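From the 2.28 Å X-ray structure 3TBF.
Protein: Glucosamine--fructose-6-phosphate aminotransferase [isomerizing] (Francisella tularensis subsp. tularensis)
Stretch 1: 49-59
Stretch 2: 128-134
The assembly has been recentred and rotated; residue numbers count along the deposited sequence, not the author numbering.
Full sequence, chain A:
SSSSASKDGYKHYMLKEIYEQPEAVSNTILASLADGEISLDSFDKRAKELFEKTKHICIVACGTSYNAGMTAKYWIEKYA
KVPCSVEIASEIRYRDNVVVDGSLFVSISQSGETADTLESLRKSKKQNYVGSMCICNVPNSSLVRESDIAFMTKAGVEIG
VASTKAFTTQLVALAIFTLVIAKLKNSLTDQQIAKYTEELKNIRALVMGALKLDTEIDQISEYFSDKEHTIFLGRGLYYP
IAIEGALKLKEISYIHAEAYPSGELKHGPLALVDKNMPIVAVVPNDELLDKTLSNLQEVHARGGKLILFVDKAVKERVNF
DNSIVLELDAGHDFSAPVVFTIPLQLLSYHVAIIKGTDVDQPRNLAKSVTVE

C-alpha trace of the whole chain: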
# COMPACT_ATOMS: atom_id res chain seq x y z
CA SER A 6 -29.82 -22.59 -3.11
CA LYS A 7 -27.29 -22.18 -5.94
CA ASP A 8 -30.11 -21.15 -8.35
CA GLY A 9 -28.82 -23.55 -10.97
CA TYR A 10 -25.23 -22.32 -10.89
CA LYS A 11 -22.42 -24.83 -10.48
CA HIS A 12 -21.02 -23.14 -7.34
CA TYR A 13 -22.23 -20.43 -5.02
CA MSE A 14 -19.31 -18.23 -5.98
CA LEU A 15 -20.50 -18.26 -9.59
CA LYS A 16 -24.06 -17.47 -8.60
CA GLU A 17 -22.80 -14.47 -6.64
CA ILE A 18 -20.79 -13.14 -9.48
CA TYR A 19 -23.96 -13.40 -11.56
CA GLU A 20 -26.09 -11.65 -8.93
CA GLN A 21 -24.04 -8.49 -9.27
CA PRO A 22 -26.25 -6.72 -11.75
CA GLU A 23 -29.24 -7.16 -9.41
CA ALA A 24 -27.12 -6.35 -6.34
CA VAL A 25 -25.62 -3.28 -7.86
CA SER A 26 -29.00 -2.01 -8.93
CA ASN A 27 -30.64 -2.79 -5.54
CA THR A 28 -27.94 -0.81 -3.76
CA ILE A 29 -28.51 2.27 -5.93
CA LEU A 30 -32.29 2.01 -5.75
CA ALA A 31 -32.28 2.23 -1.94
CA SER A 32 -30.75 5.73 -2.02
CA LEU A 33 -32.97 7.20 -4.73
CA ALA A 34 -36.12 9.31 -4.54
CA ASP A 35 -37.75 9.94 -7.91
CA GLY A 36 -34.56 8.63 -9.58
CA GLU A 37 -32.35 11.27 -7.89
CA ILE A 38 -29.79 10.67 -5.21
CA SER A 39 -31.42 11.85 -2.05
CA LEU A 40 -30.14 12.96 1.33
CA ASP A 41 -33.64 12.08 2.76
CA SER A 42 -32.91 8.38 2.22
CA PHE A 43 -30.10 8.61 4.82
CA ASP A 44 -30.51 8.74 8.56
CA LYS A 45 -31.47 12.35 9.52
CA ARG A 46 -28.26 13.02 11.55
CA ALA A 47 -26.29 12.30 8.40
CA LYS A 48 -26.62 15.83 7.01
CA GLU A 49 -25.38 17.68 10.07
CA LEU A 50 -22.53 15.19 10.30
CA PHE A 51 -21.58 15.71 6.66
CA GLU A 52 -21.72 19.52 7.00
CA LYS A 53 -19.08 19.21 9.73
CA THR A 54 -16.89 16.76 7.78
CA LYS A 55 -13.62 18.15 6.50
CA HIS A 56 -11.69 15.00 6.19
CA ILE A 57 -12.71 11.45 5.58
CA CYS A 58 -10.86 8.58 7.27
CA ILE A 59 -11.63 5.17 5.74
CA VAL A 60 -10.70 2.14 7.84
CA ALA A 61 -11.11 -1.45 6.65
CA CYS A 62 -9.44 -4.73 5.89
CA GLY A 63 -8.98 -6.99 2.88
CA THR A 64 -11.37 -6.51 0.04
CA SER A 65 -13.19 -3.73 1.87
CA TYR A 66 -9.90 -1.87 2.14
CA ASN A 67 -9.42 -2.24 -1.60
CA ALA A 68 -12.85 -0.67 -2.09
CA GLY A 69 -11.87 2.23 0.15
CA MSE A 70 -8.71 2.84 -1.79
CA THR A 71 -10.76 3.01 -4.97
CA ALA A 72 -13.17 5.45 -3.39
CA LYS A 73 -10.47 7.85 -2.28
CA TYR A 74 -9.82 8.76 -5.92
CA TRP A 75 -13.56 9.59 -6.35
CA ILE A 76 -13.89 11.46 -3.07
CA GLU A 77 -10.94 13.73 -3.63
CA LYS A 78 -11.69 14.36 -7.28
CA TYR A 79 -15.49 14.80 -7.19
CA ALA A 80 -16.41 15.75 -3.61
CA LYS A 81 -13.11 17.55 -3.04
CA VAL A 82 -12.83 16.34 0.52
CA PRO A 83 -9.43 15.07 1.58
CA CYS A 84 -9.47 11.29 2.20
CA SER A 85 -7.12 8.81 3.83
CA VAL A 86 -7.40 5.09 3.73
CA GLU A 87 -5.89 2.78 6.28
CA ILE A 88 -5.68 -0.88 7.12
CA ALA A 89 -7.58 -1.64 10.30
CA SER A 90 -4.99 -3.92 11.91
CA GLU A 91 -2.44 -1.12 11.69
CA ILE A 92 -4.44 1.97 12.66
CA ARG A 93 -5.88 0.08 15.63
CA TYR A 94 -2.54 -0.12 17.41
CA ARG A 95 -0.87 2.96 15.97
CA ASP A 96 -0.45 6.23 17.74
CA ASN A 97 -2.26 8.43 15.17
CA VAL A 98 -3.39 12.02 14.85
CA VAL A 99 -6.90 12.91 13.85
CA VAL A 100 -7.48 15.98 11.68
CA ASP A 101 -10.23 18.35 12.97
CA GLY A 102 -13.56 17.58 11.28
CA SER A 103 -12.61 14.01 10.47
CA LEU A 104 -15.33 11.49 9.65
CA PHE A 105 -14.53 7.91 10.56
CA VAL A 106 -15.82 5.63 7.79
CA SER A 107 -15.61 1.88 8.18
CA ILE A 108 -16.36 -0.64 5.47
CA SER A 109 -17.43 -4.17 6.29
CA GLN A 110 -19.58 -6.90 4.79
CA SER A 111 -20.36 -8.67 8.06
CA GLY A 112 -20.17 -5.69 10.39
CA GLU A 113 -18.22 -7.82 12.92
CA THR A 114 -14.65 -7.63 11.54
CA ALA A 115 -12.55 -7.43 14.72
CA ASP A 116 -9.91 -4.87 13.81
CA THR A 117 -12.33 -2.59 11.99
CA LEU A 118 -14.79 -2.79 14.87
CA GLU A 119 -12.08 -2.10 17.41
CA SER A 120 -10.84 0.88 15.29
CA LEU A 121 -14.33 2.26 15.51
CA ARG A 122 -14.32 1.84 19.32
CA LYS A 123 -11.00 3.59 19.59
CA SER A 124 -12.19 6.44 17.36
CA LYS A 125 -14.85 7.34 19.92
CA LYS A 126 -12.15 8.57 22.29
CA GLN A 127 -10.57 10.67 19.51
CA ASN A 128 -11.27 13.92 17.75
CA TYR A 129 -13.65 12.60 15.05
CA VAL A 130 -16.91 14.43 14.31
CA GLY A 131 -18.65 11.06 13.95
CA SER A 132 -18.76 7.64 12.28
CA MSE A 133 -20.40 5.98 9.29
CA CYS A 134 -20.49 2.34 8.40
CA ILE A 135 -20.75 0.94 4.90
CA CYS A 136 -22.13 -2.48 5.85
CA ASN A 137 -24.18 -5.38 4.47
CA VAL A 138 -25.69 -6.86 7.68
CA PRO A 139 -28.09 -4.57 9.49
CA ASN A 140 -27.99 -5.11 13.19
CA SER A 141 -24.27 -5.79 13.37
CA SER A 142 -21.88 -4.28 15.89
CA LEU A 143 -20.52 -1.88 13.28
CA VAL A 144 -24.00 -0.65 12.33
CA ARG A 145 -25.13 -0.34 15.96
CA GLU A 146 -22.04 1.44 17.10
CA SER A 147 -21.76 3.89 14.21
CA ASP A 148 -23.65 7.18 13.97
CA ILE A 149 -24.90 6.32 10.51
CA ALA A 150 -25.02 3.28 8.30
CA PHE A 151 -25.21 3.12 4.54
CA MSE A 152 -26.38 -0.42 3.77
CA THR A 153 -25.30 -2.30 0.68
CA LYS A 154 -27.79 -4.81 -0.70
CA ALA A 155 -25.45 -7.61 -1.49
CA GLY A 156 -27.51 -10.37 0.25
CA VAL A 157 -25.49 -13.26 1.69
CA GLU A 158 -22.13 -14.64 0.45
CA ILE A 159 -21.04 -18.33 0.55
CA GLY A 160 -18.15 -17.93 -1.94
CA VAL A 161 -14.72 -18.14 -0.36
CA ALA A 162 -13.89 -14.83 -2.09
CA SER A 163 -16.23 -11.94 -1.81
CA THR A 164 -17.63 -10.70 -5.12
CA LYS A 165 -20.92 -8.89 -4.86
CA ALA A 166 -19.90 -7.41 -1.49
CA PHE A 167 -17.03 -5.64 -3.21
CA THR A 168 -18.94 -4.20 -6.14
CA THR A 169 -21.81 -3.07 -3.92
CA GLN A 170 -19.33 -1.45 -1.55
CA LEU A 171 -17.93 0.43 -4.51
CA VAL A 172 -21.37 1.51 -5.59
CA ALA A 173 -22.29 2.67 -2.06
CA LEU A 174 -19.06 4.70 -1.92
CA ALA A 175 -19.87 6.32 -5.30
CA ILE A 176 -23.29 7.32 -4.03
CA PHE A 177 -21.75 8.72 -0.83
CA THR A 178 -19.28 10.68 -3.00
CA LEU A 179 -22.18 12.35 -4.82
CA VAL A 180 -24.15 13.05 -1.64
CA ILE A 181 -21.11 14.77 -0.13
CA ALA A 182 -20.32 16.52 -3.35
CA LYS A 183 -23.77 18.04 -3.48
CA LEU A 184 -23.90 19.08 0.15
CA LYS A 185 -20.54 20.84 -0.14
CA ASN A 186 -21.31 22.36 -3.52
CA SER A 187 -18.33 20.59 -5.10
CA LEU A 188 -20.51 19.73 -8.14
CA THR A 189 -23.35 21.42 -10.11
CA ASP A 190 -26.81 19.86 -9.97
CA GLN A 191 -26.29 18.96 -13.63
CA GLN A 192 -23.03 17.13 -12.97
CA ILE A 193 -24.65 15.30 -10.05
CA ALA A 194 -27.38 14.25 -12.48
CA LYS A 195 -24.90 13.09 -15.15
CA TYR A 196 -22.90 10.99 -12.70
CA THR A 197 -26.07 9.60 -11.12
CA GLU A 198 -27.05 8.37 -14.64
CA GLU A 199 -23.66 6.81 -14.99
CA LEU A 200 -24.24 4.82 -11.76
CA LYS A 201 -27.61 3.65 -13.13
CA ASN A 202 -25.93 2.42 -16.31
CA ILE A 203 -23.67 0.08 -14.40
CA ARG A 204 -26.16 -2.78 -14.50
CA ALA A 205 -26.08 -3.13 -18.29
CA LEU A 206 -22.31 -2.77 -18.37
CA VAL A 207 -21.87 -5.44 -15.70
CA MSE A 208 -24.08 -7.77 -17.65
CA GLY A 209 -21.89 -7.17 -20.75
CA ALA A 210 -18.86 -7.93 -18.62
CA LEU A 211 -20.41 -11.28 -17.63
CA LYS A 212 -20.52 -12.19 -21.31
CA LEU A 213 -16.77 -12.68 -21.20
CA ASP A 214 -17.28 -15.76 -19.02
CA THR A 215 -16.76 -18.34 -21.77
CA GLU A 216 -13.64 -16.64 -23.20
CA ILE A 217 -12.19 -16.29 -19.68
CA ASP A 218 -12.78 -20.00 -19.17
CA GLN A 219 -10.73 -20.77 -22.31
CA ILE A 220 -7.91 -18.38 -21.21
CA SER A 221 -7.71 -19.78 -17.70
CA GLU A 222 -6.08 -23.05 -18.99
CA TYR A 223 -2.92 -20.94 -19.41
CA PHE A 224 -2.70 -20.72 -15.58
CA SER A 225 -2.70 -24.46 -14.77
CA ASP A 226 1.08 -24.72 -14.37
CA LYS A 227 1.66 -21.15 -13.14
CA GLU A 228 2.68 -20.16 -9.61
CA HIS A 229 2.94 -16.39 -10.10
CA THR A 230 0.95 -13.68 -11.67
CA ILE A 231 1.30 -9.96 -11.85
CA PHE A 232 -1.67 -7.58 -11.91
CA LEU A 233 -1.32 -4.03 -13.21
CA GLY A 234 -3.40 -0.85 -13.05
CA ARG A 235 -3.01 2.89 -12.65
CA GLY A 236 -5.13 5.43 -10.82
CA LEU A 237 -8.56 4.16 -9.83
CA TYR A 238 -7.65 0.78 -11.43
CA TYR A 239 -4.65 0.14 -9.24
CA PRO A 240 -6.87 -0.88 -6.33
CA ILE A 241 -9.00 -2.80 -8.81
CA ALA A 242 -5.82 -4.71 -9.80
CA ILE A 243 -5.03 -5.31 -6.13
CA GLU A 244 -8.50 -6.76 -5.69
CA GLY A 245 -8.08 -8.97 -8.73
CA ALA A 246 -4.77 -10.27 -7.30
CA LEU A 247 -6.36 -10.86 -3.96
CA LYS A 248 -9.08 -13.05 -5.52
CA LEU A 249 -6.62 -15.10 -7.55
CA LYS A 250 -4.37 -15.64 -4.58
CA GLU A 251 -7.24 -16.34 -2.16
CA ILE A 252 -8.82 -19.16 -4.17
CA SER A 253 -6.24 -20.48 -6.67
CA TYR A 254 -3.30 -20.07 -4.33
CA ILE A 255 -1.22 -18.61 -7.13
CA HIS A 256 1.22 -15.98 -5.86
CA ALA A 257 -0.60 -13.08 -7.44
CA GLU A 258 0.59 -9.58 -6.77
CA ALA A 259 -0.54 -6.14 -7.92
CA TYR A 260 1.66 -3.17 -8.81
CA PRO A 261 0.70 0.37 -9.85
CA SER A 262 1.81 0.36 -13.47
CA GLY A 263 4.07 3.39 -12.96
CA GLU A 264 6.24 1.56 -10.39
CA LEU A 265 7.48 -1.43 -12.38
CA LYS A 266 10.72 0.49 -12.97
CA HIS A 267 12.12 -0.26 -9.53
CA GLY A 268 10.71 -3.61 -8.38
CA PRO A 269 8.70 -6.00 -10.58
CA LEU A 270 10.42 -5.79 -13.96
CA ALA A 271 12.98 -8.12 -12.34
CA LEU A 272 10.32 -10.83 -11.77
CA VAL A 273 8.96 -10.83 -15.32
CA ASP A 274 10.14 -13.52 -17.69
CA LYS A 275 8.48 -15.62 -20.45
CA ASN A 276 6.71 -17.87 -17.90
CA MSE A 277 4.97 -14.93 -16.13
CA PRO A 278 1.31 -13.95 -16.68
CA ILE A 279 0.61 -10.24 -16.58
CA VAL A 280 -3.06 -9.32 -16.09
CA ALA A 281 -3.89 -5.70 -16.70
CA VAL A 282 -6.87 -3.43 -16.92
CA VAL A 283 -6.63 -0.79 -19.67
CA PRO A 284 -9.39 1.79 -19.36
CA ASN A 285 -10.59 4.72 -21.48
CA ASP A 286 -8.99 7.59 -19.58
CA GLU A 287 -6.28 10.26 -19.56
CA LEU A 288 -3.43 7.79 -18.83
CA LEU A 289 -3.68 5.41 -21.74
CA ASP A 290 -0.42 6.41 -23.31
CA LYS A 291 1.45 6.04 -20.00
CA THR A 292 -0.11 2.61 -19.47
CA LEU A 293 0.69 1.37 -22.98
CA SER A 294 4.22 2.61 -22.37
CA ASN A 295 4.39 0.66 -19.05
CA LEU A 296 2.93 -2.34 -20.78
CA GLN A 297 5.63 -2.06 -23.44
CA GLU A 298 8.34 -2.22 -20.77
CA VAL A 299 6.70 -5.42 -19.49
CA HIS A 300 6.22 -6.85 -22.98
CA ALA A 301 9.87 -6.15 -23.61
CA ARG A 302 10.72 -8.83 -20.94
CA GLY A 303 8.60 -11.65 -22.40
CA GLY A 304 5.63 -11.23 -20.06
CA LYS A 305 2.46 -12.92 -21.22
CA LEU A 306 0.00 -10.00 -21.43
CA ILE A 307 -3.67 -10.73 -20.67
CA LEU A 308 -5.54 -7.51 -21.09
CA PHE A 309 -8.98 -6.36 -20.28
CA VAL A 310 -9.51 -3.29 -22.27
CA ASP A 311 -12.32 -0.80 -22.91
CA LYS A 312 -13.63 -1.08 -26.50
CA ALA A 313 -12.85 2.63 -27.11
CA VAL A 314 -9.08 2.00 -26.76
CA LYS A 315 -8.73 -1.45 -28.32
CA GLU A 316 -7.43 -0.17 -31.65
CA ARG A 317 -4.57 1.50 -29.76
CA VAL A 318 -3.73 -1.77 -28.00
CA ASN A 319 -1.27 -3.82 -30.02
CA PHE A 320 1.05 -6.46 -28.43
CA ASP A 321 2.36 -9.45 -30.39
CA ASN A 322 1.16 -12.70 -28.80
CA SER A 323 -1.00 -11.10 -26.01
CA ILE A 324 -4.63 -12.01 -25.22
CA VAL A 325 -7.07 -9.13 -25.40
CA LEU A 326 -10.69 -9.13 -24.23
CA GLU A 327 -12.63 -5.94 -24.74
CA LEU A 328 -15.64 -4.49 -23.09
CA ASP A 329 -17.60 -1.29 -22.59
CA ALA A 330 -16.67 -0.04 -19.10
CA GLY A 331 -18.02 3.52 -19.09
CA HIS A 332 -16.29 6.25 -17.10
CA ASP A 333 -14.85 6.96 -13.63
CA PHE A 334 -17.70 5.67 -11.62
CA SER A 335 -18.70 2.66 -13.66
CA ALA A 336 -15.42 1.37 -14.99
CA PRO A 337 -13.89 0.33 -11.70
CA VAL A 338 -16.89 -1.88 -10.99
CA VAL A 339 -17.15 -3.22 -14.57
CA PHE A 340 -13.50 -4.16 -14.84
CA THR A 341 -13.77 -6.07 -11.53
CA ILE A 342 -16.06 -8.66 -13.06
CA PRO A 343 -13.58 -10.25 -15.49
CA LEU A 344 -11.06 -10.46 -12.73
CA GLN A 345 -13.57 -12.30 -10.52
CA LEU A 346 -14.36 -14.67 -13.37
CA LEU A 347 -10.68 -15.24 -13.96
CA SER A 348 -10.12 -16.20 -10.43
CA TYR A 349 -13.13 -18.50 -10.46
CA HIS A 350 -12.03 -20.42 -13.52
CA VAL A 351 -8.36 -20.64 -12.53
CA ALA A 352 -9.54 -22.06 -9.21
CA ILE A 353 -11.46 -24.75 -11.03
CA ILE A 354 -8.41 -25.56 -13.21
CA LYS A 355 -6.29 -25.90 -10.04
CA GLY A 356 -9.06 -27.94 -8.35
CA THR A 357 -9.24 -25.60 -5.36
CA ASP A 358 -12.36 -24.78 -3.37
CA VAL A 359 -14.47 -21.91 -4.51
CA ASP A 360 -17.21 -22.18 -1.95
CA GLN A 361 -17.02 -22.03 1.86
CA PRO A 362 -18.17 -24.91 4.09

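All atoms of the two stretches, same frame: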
# COMPACT_ATOMS: atom_id res chain seq x y z
N GLU A 49 -26.12 16.83 9.16
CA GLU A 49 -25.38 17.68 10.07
C GLU A 49 -23.94 17.16 10.15
O GLU A 49 -22.98 17.91 10.11
CB GLU A 49 -26.07 17.68 11.43
CG GLU A 49 -25.26 18.27 12.58
CD GLU A 49 -25.40 17.45 13.89
OE1 GLU A 49 -26.57 17.16 14.29
OE2 GLU A 49 -24.35 17.12 14.52
N LEU A 50 -23.81 15.86 10.20
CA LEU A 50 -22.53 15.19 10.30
C LEU A 50 -21.66 15.42 9.05
O LEU A 50 -20.44 15.58 9.12
CB LEU A 50 -22.82 13.73 10.48
CG LEU A 50 -21.81 12.85 11.17
CD1 LEU A 50 -22.31 12.53 12.59
CD2 LEU A 50 -21.66 11.59 10.34
N PHE A 51 -22.29 15.47 7.89
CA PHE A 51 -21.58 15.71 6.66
C PHE A 51 -21.21 17.19 6.49
O PHE A 51 -20.24 17.51 5.81
CB PHE A 51 -22.42 15.27 5.45
CG PHE A 51 -22.65 13.77 5.34
CD1 PHE A 51 -21.81 12.84 5.94
CD2 PHE A 51 -23.70 13.29 4.55
CE1 PHE A 51 -22.02 11.48 5.79
CE2 PHE A 51 -23.91 11.92 4.40
CZ PHE A 51 -23.06 11.02 5.01
N GLU A 52 -22.00 18.09 7.07
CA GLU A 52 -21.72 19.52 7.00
C GLU A 52 -20.48 19.81 7.81
O GLU A 52 -19.72 20.68 7.46
CB GLU A 52 -22.88 20.35 7.53
CG GLU A 52 -24.15 20.17 6.73
CD GLU A 52 -25.30 21.11 7.14
OE1 GLU A 52 -25.51 21.36 8.37
OE2 GLU A 52 -26.01 21.58 6.22
N LYS A 53 -20.28 19.07 8.89
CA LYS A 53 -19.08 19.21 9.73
C LYS A 53 -17.83 18.49 9.21
O LYS A 53 -16.75 18.70 9.72
CB LYS A 53 -19.35 18.64 11.11
CG LYS A 53 -20.48 19.25 11.90
CD LYS A 53 -20.70 18.39 13.17
CE LYS A 53 -21.80 18.97 14.11
NZ LYS A 53 -22.00 18.13 15.36
N THR A 54 -17.97 17.61 8.23
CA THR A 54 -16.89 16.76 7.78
C THR A 54 -15.96 17.55 6.94
O THR A 54 -16.41 18.23 6.02
CB THR A 54 -17.41 15.61 6.95
OG1 THR A 54 -18.16 14.75 7.79
CG2 THR A 54 -16.27 14.83 6.25
N LYS A 55 -14.67 17.48 7.27
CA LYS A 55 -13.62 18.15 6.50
C LYS A 55 -12.55 17.18 6.02
O LYS A 55 -11.69 17.49 5.18
CB LYS A 55 -12.96 19.25 7.30
CG LYS A 55 -13.82 19.86 8.36
CD LYS A 55 -13.93 21.38 8.24
CE LYS A 55 -14.98 21.73 7.19
NZ LYS A 55 -16.40 21.45 7.64
N HIS A 56 -12.61 16.00 6.56
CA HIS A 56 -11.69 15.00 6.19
C HIS A 56 -12.37 13.68 6.39
O HIS A 56 -13.10 13.49 7.32
CB HIS A 56 -10.46 15.10 7.09
CG HIS A 56 -9.40 14.10 6.75
ND1 HIS A 56 -9.40 12.82 7.27
CD2 HIS A 56 -8.29 14.20 5.97
CE1 HIS A 56 -8.35 12.17 6.80
NE2 HIS A 56 -7.66 12.97 6.01
N ILE A 57 -12.11 12.76 5.51
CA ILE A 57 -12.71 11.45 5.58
C ILE A 57 -11.63 10.41 5.79
O ILE A 57 -10.72 10.34 4.99
CB ILE A 57 -13.44 11.13 4.30
CG1 ILE A 57 -14.64 12.03 4.17
CG2 ILE A 57 -13.87 9.69 4.29
CD1 ILE A 57 -15.18 11.99 2.83
N CYS A 58 -11.82 9.59 6.83
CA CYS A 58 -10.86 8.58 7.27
C CYS A 58 -11.47 7.21 7.07
O CYS A 58 -12.35 6.80 7.83
CB CYS A 58 -10.55 8.78 8.78
SG CYS A 58 -8.82 8.55 9.27
N ILE A 59 -11.02 6.48 6.06
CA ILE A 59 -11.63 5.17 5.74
C ILE A 59 -10.74 4.11 6.37
O ILE A 59 -9.53 4.09 6.15
CB ILE A 59 -11.76 4.93 4.28
CG1 ILE A 59 -12.68 5.96 3.62
CG2 ILE A 59 -12.38 3.56 3.99
CD1 ILE A 59 -12.79 5.79 2.08
N ASN A 128 -10.68 12.71 18.28
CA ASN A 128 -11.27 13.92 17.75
C ASN A 128 -12.14 13.78 16.49
O ASN A 128 -12.17 14.68 15.68
CB ASN A 128 -10.10 14.86 17.43
CG ASN A 128 -10.52 16.30 17.33
OD1 ASN A 128 -11.55 16.71 17.91
ND2 ASN A 128 -9.72 17.10 16.60
N TYR A 129 -12.85 12.68 16.29
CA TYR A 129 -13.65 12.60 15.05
C TYR A 129 -14.99 13.28 15.28
O TYR A 129 -15.49 13.30 16.41
CB TYR A 129 -13.91 11.16 14.64
CG TYR A 129 -12.69 10.40 14.21
CD1 TYR A 129 -12.22 10.50 12.92
CD2 TYR A 129 -12.02 9.57 15.08
CE1 TYR A 129 -11.11 9.80 12.48
CE2 TYR A 129 -10.90 8.87 14.67
CZ TYR A 129 -10.46 8.98 13.36
OH TYR A 129 -9.35 8.29 12.95
N VAL A 130 -15.59 13.81 14.21
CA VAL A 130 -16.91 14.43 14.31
C VAL A 130 -18.00 13.36 14.41
O VAL A 130 -19.10 13.62 14.90
CB VAL A 130 -17.19 15.37 13.11
CG1 VAL A 130 -16.18 16.50 13.07
CG2 VAL A 130 -17.19 14.63 11.78
N GLY A 131 -17.69 12.17 13.92
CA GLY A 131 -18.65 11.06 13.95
C GLY A 131 -18.20 9.86 13.13
O GLY A 131 -17.08 9.83 12.64
N SER A 132 -19.08 8.88 13.00
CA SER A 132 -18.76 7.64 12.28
C SER A 132 -19.88 7.21 11.33
O SER A 132 -21.07 7.49 11.54
CB SER A 132 -18.49 6.51 13.27
OG SER A 132 -19.55 6.39 14.20
N MSE A 133 -19.47 6.53 10.26
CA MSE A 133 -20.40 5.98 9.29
C MSE A 133 -19.92 4.61 8.92
O MSE A 133 -18.76 4.43 8.69
CB MSE A 133 -20.46 6.84 8.04
CG MSE A 133 -21.34 6.21 6.95
SE MSE A 133 -21.56 7.36 5.41
CE MSE A 133 -19.85 6.95 4.44
N CYS A 134 -20.82 3.67 8.84
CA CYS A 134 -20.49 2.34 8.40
C CYS A 134 -21.05 2.07 7.03
O CYS A 134 -22.22 2.31 6.79
CB CYS A 134 -21.10 1.30 9.33
SG CYS A 134 -20.52 -0.34 8.76

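Stretch 1 begins in a helix that started earlier in the chain, passes through a loop at Thr54 and Lys55, and enters a strand at His56. Stretch 2 turns a corner at Val130 and then runs as a strand through Ser132 to Cys134. The two backbones stay well apart: the closest CA pairs are Leu50 CA to Gly131 CA, 6.7 Å, and Thr54 CA to Val130 CA, 6.9 Å. No hydrogen bond crosses between them, so the contact rests on side-chain packing and buries a modest 357 Å².

Val130 gives up the most surface. Its CA-to-CB bond points toward stretch 1, and its compact branched side chain places Val130 CG1 4.0 Å from Lys53 O and 4.3 Å from Lys53 CB, and Val130 CG2 4.1 Å from Thr54 OG1. Thr54 OG1 already donates a hydrogen bond to Leu50 O at 2.8 Å, so it can tolerate an apolar neighbour. Lys53 likewise spends its charge locally, in a salt bridge from Lys53 NZ to Glu49 OE2 at 2.7 Å, four residues earlier, while its CB packs against the valine.

Leu50 reaches across with its methyls: Leu50 CD1 approaches Gly131 CA at 4.2 Å, and Leu50 CD2 sits 4.3 Å from Ser132 O. Glycine suits this position because an ideal CB on Gly131 would fall 2.6 Å from Leu50 CD1, a clash.

Farther along the strand, selenomethionine Met133 points toward stretch 1, and Met133 SE meets the edge of the Phe51 ring, 4.0 Å from Phe51 CZ. Methionine's chalcogen, here selenium, is polarizable and sits where the C-H rim is slightly positive. Elsewhere in the contact, Cys58 CB packs 3.9 Å from Tyr129 CE1, while Cys58 SG lies 3.7 Å from Tyr129 OH, offering a weakly polar, polarizable atom at the edge of the ring.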